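Local structure of halogenase PltM (Pseudomonas fluorescens, 6BZN) at residues A[24-29]-A[45-50]; A[34-39]-A[145-150]; A[79-84]-A[364-369]. The protein is a flavin-dependent halogenase that halogenates phenolic substrates and is unusually tolerant in both the substrate and the halide it accepts. All blocks are in the same frame, centred on the assembly; numbering follows the deposited sequence.

Interaction 1 of 3, residues A[24-29]-A[45-50]. With CA (calcium ion), chain E.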
loop_
_atom_site.group_PDB
_atom_site.type_symbol
_atom_site.label_atom_id
_atom_site.label_comp_id
_atom_site.label_asym_id
_atom_site.label_seq_id
_atom_site.Cartn_x
_atom_site.Cartn_y
_atom_site.Cartn_z
ATOM N N TYR A 24 20.203 12.976 20.248
ATOM C CA TYR A 24 19.285 11.839 20.049
ATOM C C TYR A 24 20.006 10.610 19.494
ATOM O O TYR A 24 21.130 10.707 19.006
ATOM C CB TYR A 24 18.113 12.226 19.130
ATOM C CG TYR A 24 17.340 13.401 19.653
ATOM C CD1 TYR A 24 16.266 13.226 20.526
ATOM C CD2 TYR A 24 17.720 14.696 19.317
ATOM C CE1 TYR A 24 15.577 14.314 21.036
ATOM C CE2 TYR A 24 17.044 15.791 19.821
ATOM C CZ TYR A 24 15.970 15.599 20.667
ATOM O OH TYR A 24 15.308 16.705 21.150
ATOM N N ASP A 25 19.364 9.450 19.598
ATOM C CA ASP A 25 19.844 8.253 18.894
ATOM C C ASP A 25 19.432 8.307 17.431
ATOM O O ASP A 25 20.256 8.108 16.547
ATOM C CB ASP A 25 19.312 6.976 19.537
ATOM C CG ASP A 25 19.885 6.750 20.922
ATOM O OD1 ASP A 25 21.094 6.472 21.014
ATOM O OD2 ASP A 25 19.128 6.892 21.901
ATOM N N VAL A 26 18.151 8.595 17.191
ATOM C CA VAL A 26 17.575 8.606 15.850
ATOM C C VAL A 26 16.693 9.840 15.624
ATOM O O VAL A 26 15.887 10.208 16.482
ATOM C CB VAL A 26 16.737 7.332 15.588
ATOM C CG1 VAL A 26 16.246 7.282 14.145
ATOM C CG2 VAL A 26 17.539 6.082 15.905
ATOM N N ILE A 27 16.862 10.467 14.465
ATOM C CA ILE A 27 15.934 11.467 13.956
ATOM C C ILE A 27 15.092 10.807 12.868
ATOM O O ILE A 27 15.611 10.065 12.012
ATOM C CB ILE A 27 16.670 12.717 13.436
ATOM C CG1 ILE A 27 17.227 13.500 14.625
ATOM C CG2 ILE A 27 15.741 13.625 12.641
ATOM C CD1 ILE A 27 18.328 14.478 14.275
ATOM N N ILE A 28 13.787 11.057 12.919
ATOM C CA ILE A 28 12.837 10.536 11.943
ATOM C C ILE A 28 12.167 11.726 11.267
ATOM O O ILE A 28 11.595 12.565 11.949
ATOM C CB ILE A 28 11.767 9.655 12.606
ATOM C CG1 ILE A 28 12.422 8.434 13.259
ATOM C CG2 ILE A 28 10.752 9.158 11.576
ATOM C CD1 ILE A 28 11.492 7.625 14.126
ATOM N N ILE A 29 12.263 11.805 9.943
ATOM C CA ILE A 29 11.571 12.831 9.172
ATOM C C ILE A 29 10.208 12.269 8.758
ATOM O O ILE A 29 10.145 11.249 8.076
ATOM C CB ILE A 29 12.351 13.261 7.917
ATOM C CG1 ILE A 29 13.781 13.702 8.270
ATOM C CG2 ILE A 29 11.651 14.432 7.231
ATOM C CD1 ILE A 29 14.703 13.616 7.077
ATOM N N SER A 45 11.928 0.632 22.808
ATOM C CA SER A 45 13.107 -0.231 22.933
ATOM C C SER A 45 14.330 0.417 23.607
ATOM O O SER A 45 15.379 -0.232 23.710
ATOM C CB SER A 45 13.509 -0.700 21.527
ATOM O OG SER A 45 12.437 -1.376 20.901
ATOM N N GLY A 46 14.214 1.678 24.015
ATOM C CA GLY A 46 15.256 2.373 24.800
ATOM C C GLY A 46 16.054 3.434 24.055
ATOM O O GLY A 46 17.073 3.917 24.587
ATOM N N LEU A 47 15.628 3.812 22.841
ATOM C CA LEU A 47 16.290 4.891 22.102
ATOM C C LEU A 47 15.608 6.242 22.330
ATOM O O LEU A 47 14.402 6.300 22.547
ATOM C CB LEU A 47 16.332 4.598 20.596
ATOM C CG LEU A 47 16.972 3.288 20.135
ATOM C CD1 LEU A 47 17.218 3.300 18.632
ATOM C CD2 LEU A 47 18.265 3.005 20.875
ATOM N N ASN A 48 16.402 7.311 22.292
ATOM C CA ASN A 48 15.922 8.687 22.339
ATOM C C ASN A 48 15.653 9.096 20.890
ATOM O O ASN A 48 16.578 9.165 20.085
ATOM C CB ASN A 48 16.992 9.587 22.977
ATOM C CG ASN A 48 16.458 10.948 23.409
ATOM O OD1 ASN A 48 15.246 11.182 23.456
ATOM N ND2 ASN A 48 17.375 11.853 23.751
ATOM N N VAL A 49 14.386 9.347 20.562
ATOM C CA VAL A 49 13.959 9.568 19.180
ATOM C C VAL A 49 13.369 10.955 19.044
ATOM O O VAL A 49 12.651 11.397 19.941
ATOM C CB VAL A 49 12.908 8.511 18.806
ATOM C CG1 VAL A 49 12.333 8.783 17.437
ATOM C CG2 VAL A 49 13.542 7.123 18.861
ATOM N N LEU A 50 13.669 11.618 17.927
ATOM C CA LEU A 50 13.083 12.901 17.576
ATOM C C LEU A 50 12.415 12.772 16.218
ATOM O O LEU A 50 13.079 12.435 15.217
ATOM C CB LEU A 50 14.141 13.995 17.498
ATOM C CG LEU A 50 13.622 15.383 17.087
ATOM C CD1 LEU A 50 12.551 15.880 18.059
ATOM C CD2 LEU A 50 14.782 16.365 16.994
HETATM CA CA CA E . 20.758 6.849 23.551
HETATM O O HOH W 1 21.427 8.899 22.634
#
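Val26 pairs with Val49 and Ile27 with Leu50 as parallel neighbours, the CA atoms of Ile27 and Leu50 4.8 Å apart. Leu50 N gives its hydrogen to Val26 O, and Leu50 O in turn takes that of Ile28 N at 2.8 Å. At the start of the pairing the chain turns a corner at Asp25, and Asn48 O there accepts from Asp25 N, with a weak bond from Val26 N. These are the first two strands of the Rossmann-type beta-alpha-beta unit that binds FAD in this protein, joined by helix 33-44, which packs on Ile28 and Val49.

Asp25 closes the corner with its carboxylate. OD2 receives Asn48 N at 2.8 Å, nearly straight at 173°, on the lone pair facing away from OD1. Both oxygens also grip a calcium ion, OD2 at 2.3 Å and OD1 at 2.6 Å, with a water on the same ion, so metal and backbone N-H together fix how the carboxylate is turned. Tyr24 lays one ring face on Leu50, whose CB stands 3.7 Å from the centroid, almost on the ring normal; its hydroxyl is hydrogen-bonded to Glu157 and Arg159. Leu50 holds CG anti to the backbone N (chi1 178°), with CD2 against Tyr24 CE2. On the face carrying Val26 and Val49, Val26 CG2 touches Leu47 CD1, and Ile28 CD1 reaches Val49 CG1 at 3.6 Å.

Interaction 2 of 3, residues A[34-39]-A[145-150]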
loop_
_atom_site.group_PDB
_atom_site.type_symbol
_atom_site.label_atom_id
_atom_site.label_comp_id
_atom_site.label_asym_id
_atom_site.label_seq_id
_atom_site.Cartn_x
_atom_site.Cartn_y
_atom_site.Cartn_z
ATOM N N ALA A 34 4.012 5.885 9.093
ATOM C CA ALA A 34 5.345 5.280 8.994
ATOM C C ALA A 34 6.302 5.844 10.034
ATOM O O ALA A 34 6.927 5.091 10.779
ATOM C CB ALA A 34 5.916 5.475 7.608
ATOM N N GLY A 35 6.408 7.166 10.090
ATOM C CA GLY A 35 7.334 7.816 11.034
ATOM C C GLY A 35 6.940 7.576 12.482
ATOM O O GLY A 35 7.789 7.316 13.342
ATOM N N ALA A 36 5.640 7.640 12.740
ATOM C CA ALA A 36 5.111 7.441 14.077
ATOM C C ALA A 36 5.348 6.023 14.599
ATOM O O ALA A 36 5.758 5.847 15.739
ATOM C CB ALA A 36 3.633 7.753 14.111
ATOM N N LEU A 37 5.061 5.012 13.784
ATOM C CA LEU A 37 5.274 3.636 14.237
ATOM C C LEU A 37 6.752 3.311 14.425
ATOM O O LEU A 37 7.114 2.630 15.391
ATOM C CB LEU A 37 4.628 2.628 13.293
ATOM C CG LEU A 37 3.110 2.709 13.222
ATOM C CD1 LEU A 37 2.623 1.656 12.230
ATOM C CD2 LEU A 37 2.453 2.515 14.574
ATOM N N THR A 38 7.586 3.778 13.500
ATOM C CA THR A 38 9.033 3.692 13.646
ATOM C C THR A 38 9.486 4.324 14.960
ATOM O O THR A 38 10.246 3.710 15.723
ATOM C CB THR A 38 9.760 4.330 12.451
ATOM O OG1 THR A 38 9.288 3.720 11.238
ATOM C CG2 THR A 38 11.254 4.148 12.575
ATOM N N GLY A 39 8.985 5.518 15.249
ATOM C CA GLY A 39 9.382 6.220 16.466
ATOM C C GLY A 39 8.915 5.502 17.713
ATOM O O GLY A 39 9.641 5.441 18.708
ATOM N N TYR A 145 -2.913 10.346 13.355
ATOM C CA TYR A 145 -2.792 11.151 14.563
ATOM C C TYR A 145 -2.702 10.189 15.764
ATOM O O TYR A 145 -1.836 10.343 16.623
ATOM C CB TYR A 145 -3.957 12.130 14.730
ATOM C CG TYR A 145 -3.661 13.388 15.559
ATOM C CD1 TYR A 145 -2.438 13.579 16.220
ATOM C CD2 TYR A 145 -4.627 14.387 15.691
ATOM C CE1 TYR A 145 -2.178 14.728 16.960
ATOM C CE2 TYR A 145 -4.377 15.533 16.444
ATOM C CZ TYR A 145 -3.148 15.698 17.072
ATOM O OH TYR A 145 -2.870 16.834 17.811
ATOM N N PHE A 146 -3.557 9.166 15.775
ATOM C CA PHE A 146 -3.499 8.103 16.796
ATOM C C PHE A 146 -2.125 7.428 16.852
ATOM O O PHE A 146 -1.586 7.220 17.930
ATOM C CB PHE A 146 -4.604 7.074 16.541
ATOM C CG PHE A 146 -4.673 5.980 17.557
ATOM C CD1 PHE A 146 -3.969 4.789 17.364
ATOM C CD2 PHE A 146 -5.452 6.118 18.691
ATOM C CE1 PHE A 146 -4.046 3.762 18.297
ATOM C CE2 PHE A 146 -5.519 5.105 19.634
ATOM C CZ PHE A 146 -4.826 3.921 19.433
ATOM N N ALA A 147 -1.567 7.105 15.689
ATOM C CA ALA A 147 -0.232 6.524 15.606
ATOM C C ALA A 147 0.818 7.435 16.234
ATOM O O ALA A 147 1.653 6.964 17.026
ATOM C CB ALA A 147 0.135 6.215 14.154
ATOM N N LEU A 148 0.776 8.729 15.924
ATOM C CA LEU A 148 1.716 9.653 16.566
ATOM C C LEU A 148 1.542 9.641 18.084
ATOM O O LEU A 148 2.519 9.707 18.824
ATOM C CB LEU A 148 1.557 11.075 16.046
ATOM C CG LEU A 148 2.549 12.097 16.625
ATOM C CD1 LEU A 148 3.998 11.695 16.362
ATOM C CD2 LEU A 148 2.283 13.457 16.020
ATOM N N MET A 149 0.304 9.580 18.548
ATOM C CA MET A 149 0.063 9.511 19.988
ATOM C C MET A 149 0.724 8.270 20.605
ATOM O O MET A 149 1.268 8.354 21.711
ATOM C CB MET A 149 -1.417 9.564 20.317
ATOM C CG MET A 149 -2.086 10.872 19.946
ATOM S SD MET A 149 -3.881 10.714 20.113
ATOM C CE MET A 149 -4.428 12.144 19.172
ATOM N N ILE A 150 0.727 7.142 19.891
ATOM C CA ILE A 150 1.457 5.952 20.373
ATOM C C ILE A 150 2.927 6.307 20.626
ATOM O O ILE A 150 3.469 6.016 21.694
ATOM C CB ILE A 150 1.415 4.753 19.397
ATOM C CG1 ILE A 150 -0.034 4.328 19.125
ATOM C CG2 ILE A 150 2.208 3.584 19.990
ATOM C CD1 ILE A 150 -0.203 3.189 18.140
#
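Ala36 meets the helix 145-150 with its methyl group, which is what lets the backbones of the two helices come so close. Ala34, at the start of 34-39, points away from that helix and touches Thr357 of helix 352-374, and it is one of the residues that contact FAD. Ala36 CB then lands on the backbone between Ala147 and Leu148, 3.5 Å from both Ala147 C and Leu148 N, and meets Ala147 CB at 3.8 Å. Leu148 directs its side chain away, so of that side chain it is mainly the CB, 4.4 Å from Ala36 CB, that takes part.

The axes of 34-39 and 145-150 approach to 7.8 Å and run nearly parallel, 20° apart, close enough for Ala36 CB to lie on the backbone of 145-150. Helix 33-44 is the one that follows the first strand of the Rossmann-type dinucleotide fold, and Gly35 is the last glycine of its GxGxxG pattern, consistent with Ile33 and Ala34 contacting FAD.

Leu37 comes next, and its CB does not aim at the partner helix. With CG beside the backbone N (chi1 -65°) and the chain then extended, CD2 nevertheless reaches across, to 4.4 Å from Ala147 CB and 4.5 Å from Ile150 CD1. These are looser contacts than those of Ala36, and Ile86 and Phe358 also pack against Leu37. Thr38 turns back on its own helix: OG1 donates to Ala34 O at 2.8 Å, while Thr38 N reaches the same oxygen from the opposite face of its plane, so this carbonyl is held by two donors.

Interaction 3 of 3, residues A[79-84]-A[364-369]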
loop_
_atom_site.group_PDB
_atom_site.type_symbol
_atom_site.label_atom_id
_atom_site.label_comp_id
_atom_site.label_asym_id
_atom_site.label_seq_id
_atom_site.Cartn_x
_atom_site.Cartn_y
_atom_site.Cartn_z
ATOM N N LYS A 79 3.448 -7.210 18.219
ATOM C CA LYS A 79 3.932 -8.326 19.035
ATOM C C LYS A 79 5.450 -8.297 19.171
ATOM O O LYS A 79 5.979 -8.529 20.257
ATOM C CB LYS A 79 3.464 -9.666 18.462
ATOM C CG LYS A 79 3.419 -10.783 19.502
ATOM C CD LYS A 79 2.211 -10.613 20.425
ATOM C CE LYS A 79 2.157 -11.653 21.528
ATOM N NZ LYS A 79 0.796 -11.676 22.148
ATOM N N ARG A 80 6.144 -8.008 18.074
ATOM C CA ARG A 80 7.612 -7.920 18.073
ATOM C C ARG A 80 8.138 -6.885 19.070
ATOM O O ARG A 80 9.196 -7.101 19.660
ATOM C CB ARG A 80 8.127 -7.608 16.663
ATOM C CG ARG A 80 9.615 -7.340 16.524
ATOM C CD ARG A 80 10.419 -8.570 16.898
ATOM N NE ARG A 80 11.848 -8.330 16.766
ATOM C CZ ARG A 80 12.601 -7.677 17.650
ATOM N NH1 ARG A 80 12.078 -7.178 18.762
ATOM N NH2 ARG A 80 13.910 -7.542 17.420
ATOM N N PHE A 81 7.413 -5.785 19.263
ATOM C CA PHE A 81 7.870 -4.717 20.158
ATOM C C PHE A 81 6.994 -4.505 21.393
ATOM O O PHE A 81 7.232 -3.562 22.149
ATOM C CB PHE A 81 8.075 -3.413 19.359
ATOM C CG PHE A 81 9.134 -3.533 18.308
ATOM C CD1 PHE A 81 10.474 -3.509 18.661
ATOM C CD2 PHE A 81 8.803 -3.722 16.967
ATOM C CE1 PHE A 81 11.466 -3.655 17.699
ATOM C CE2 PHE A 81 9.789 -3.856 16.002
ATOM C CZ PHE A 81 11.125 -3.828 16.366
ATOM N N ASP A 82 6.020 -5.389 21.621
ATOM C CA ASP A 82 5.125 -5.317 22.789
ATOM C C ASP A 82 4.439 -3.944 22.906
ATOM O O ASP A 82 4.488 -3.301 23.949
ATOM C CB ASP A 82 5.877 -5.685 24.094
ATOM C CG ASP A 82 4.964 -5.671 25.344
ATOM O OD1 ASP A 82 3.801 -6.137 25.248
ATOM O OD2 ASP A 82 5.406 -5.169 26.422
ATOM N N ILE A 83 3.825 -3.495 21.813
ATOM C CA ILE A 83 2.982 -2.323 21.842
ATOM C C ILE A 83 1.601 -2.739 21.370
ATOM O O ILE A 83 1.324 -2.715 20.168
ATOM C CB ILE A 83 3.540 -1.170 20.967
ATOM C CG1 ILE A 83 4.989 -0.876 21.351
ATOM C CG2 ILE A 83 2.677 0.059 21.165
ATOM C CD1 ILE A 83 5.660 0.264 20.602
ATOM N N PRO A 84 0.713 -3.124 22.304
ATOM C CA PRO A 84 -0.636 -3.552 21.907
ATOM C C PRO A 84 -1.437 -2.618 20.992
ATOM O O PRO A 84 -2.182 -3.105 20.135
ATOM C CB PRO A 84 -1.372 -3.675 23.251
ATOM C CG PRO A 84 -0.317 -3.967 24.235
ATOM C CD PRO A 84 0.966 -3.366 23.738
ATOM N N LEU A 364 13.859 -3.043 9.534
ATOM C CA LEU A 364 14.839 -2.009 9.899
ATOM C C LEU A 364 15.044 -1.849 11.412
ATOM O O LEU A 364 16.182 -1.684 11.874
ATOM C CB LEU A 364 14.416 -0.657 9.292
ATOM C CG LEU A 364 15.297 0.552 9.626
ATOM C CD1 LEU A 364 16.692 0.418 9.041
ATOM C CD2 LEU A 364 14.604 1.835 9.160
ATOM N N ALA A 365 13.956 -1.857 12.181
ATOM C CA ALA A 365 14.014 -1.429 13.585
ATOM C C ALA A 365 14.977 -2.278 14.435
ATOM O O ALA A 365 15.773 -1.712 15.173
ATOM C CB ALA A 365 12.624 -1.359 14.214
ATOM N N PRO A 366 14.956 -3.622 14.284
ATOM C CA PRO A 366 15.920 -4.442 15.031
ATOM C C PRO A 366 17.362 -4.134 14.677
ATOM O O PRO A 366 18.227 -4.200 15.556
ATOM C CB PRO A 366 15.562 -5.875 14.617
ATOM C CG PRO A 366 14.131 -5.791 14.243
ATOM C CD PRO A 366 14.018 -4.475 13.535
ATOM N N LYS A 367 17.613 -3.761 13.419
ATOM C CA LYS A 367 18.960 -3.427 12.977
ATOM C C LYS A 367 19.415 -2.086 13.530
ATOM O O LYS A 367 20.580 -1.915 13.854
ATOM C CB LYS A 367 19.042 -3.452 11.452
ATOM C CG LYS A 367 18.678 -4.813 10.878
ATOM C CD LYS A 367 18.704 -4.808 9.369
ATOM C CE LYS A 367 18.179 -6.117 8.786
ATOM N NZ LYS A 367 19.078 -7.250 9.135
ATOM N N VAL A 368 18.505 -1.122 13.616
ATOM C CA VAL A 368 18.839 0.182 14.201
ATOM C C VAL A 368 19.154 0.004 15.693
ATOM O O VAL A 368 20.101 0.606 16.208
ATOM C CB VAL A 368 17.707 1.211 13.950
ATOM C CG1 VAL A 368 17.930 2.504 14.729
ATOM C CG2 VAL A 368 17.629 1.515 12.463
ATOM N N LEU A 369 18.367 -0.832 16.373
ATOM C CA LEU A 369 18.614 -1.139 17.776
ATOM C C LEU A 369 19.975 -1.806 17.987
ATOM O O LEU A 369 20.705 -1.431 18.913
ATOM C CB LEU A 369 17.531 -2.047 18.351
ATOM C CG LEU A 369 16.126 -1.470 18.488
ATOM C CD1 LEU A 369 15.230 -2.569 19.045
ATOM C CD2 LEU A 369 16.099 -0.248 19.379
#
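Phe81 drives the end of its ring into the helix 364-369. CZ is the leading atom, 3.6 Å from Ala365 CB, which it meets obliquely. Pro366 CD and Leu369 CD1 instead lie at the ring edge, near its plane, each 4.1 Å away, from CZ and CE1 respectively. CG sits beside the backbone N of Phe81 (chi1 -63°), which carries the ring out toward the three apolar groups.

Arg80 takes the other route. Its CG, anti to the backbone N (chi1 174°), stands 3.5 Å above one face of the Phe81 ring, toward its rim. The bend at chi2 (63°) then turns the rest of the chain, extended as far as NE, and chi4 swings the guanidinium aside, bringing NH2 obliquely to 3.6 Å from Pro366 CG. The same NH2 makes a salt bridge with Asp448, which would hold the guanidinium against the proline. Helix 352-374 is kinked at Pro366, whose N cannot bond to the turn before.

The contact joins the end of helix 68-81 to helix 352-374, with Val41 of helix 33-44 touching both Phe81 and Ala365, and helix 444-452 packing against Arg80 and Pro366.

Helix 33-44 binds the three contacts together: it links the strands of interaction 1, supplies one side of interaction 2, and packs on interaction 3. Ile28 of interaction 1 presses its CD1 on Gly39 CA (3.4 Å) of interaction 2, while Leu369 of interaction 3 packs on Ser45 and Leu47 of interaction 1. Interactions 2 and 3 meet where Ile150 touches Ile83. All the touching residues of interaction 2 are buried, and its contact is purely apolar; interaction 1 combines a buried strand pair with a partly exposed calcium corner. Interaction 3 has a buried aromatic centre and an arginine nearer the surface. Hydrogen bonds across the segments occur in interaction 1 alone.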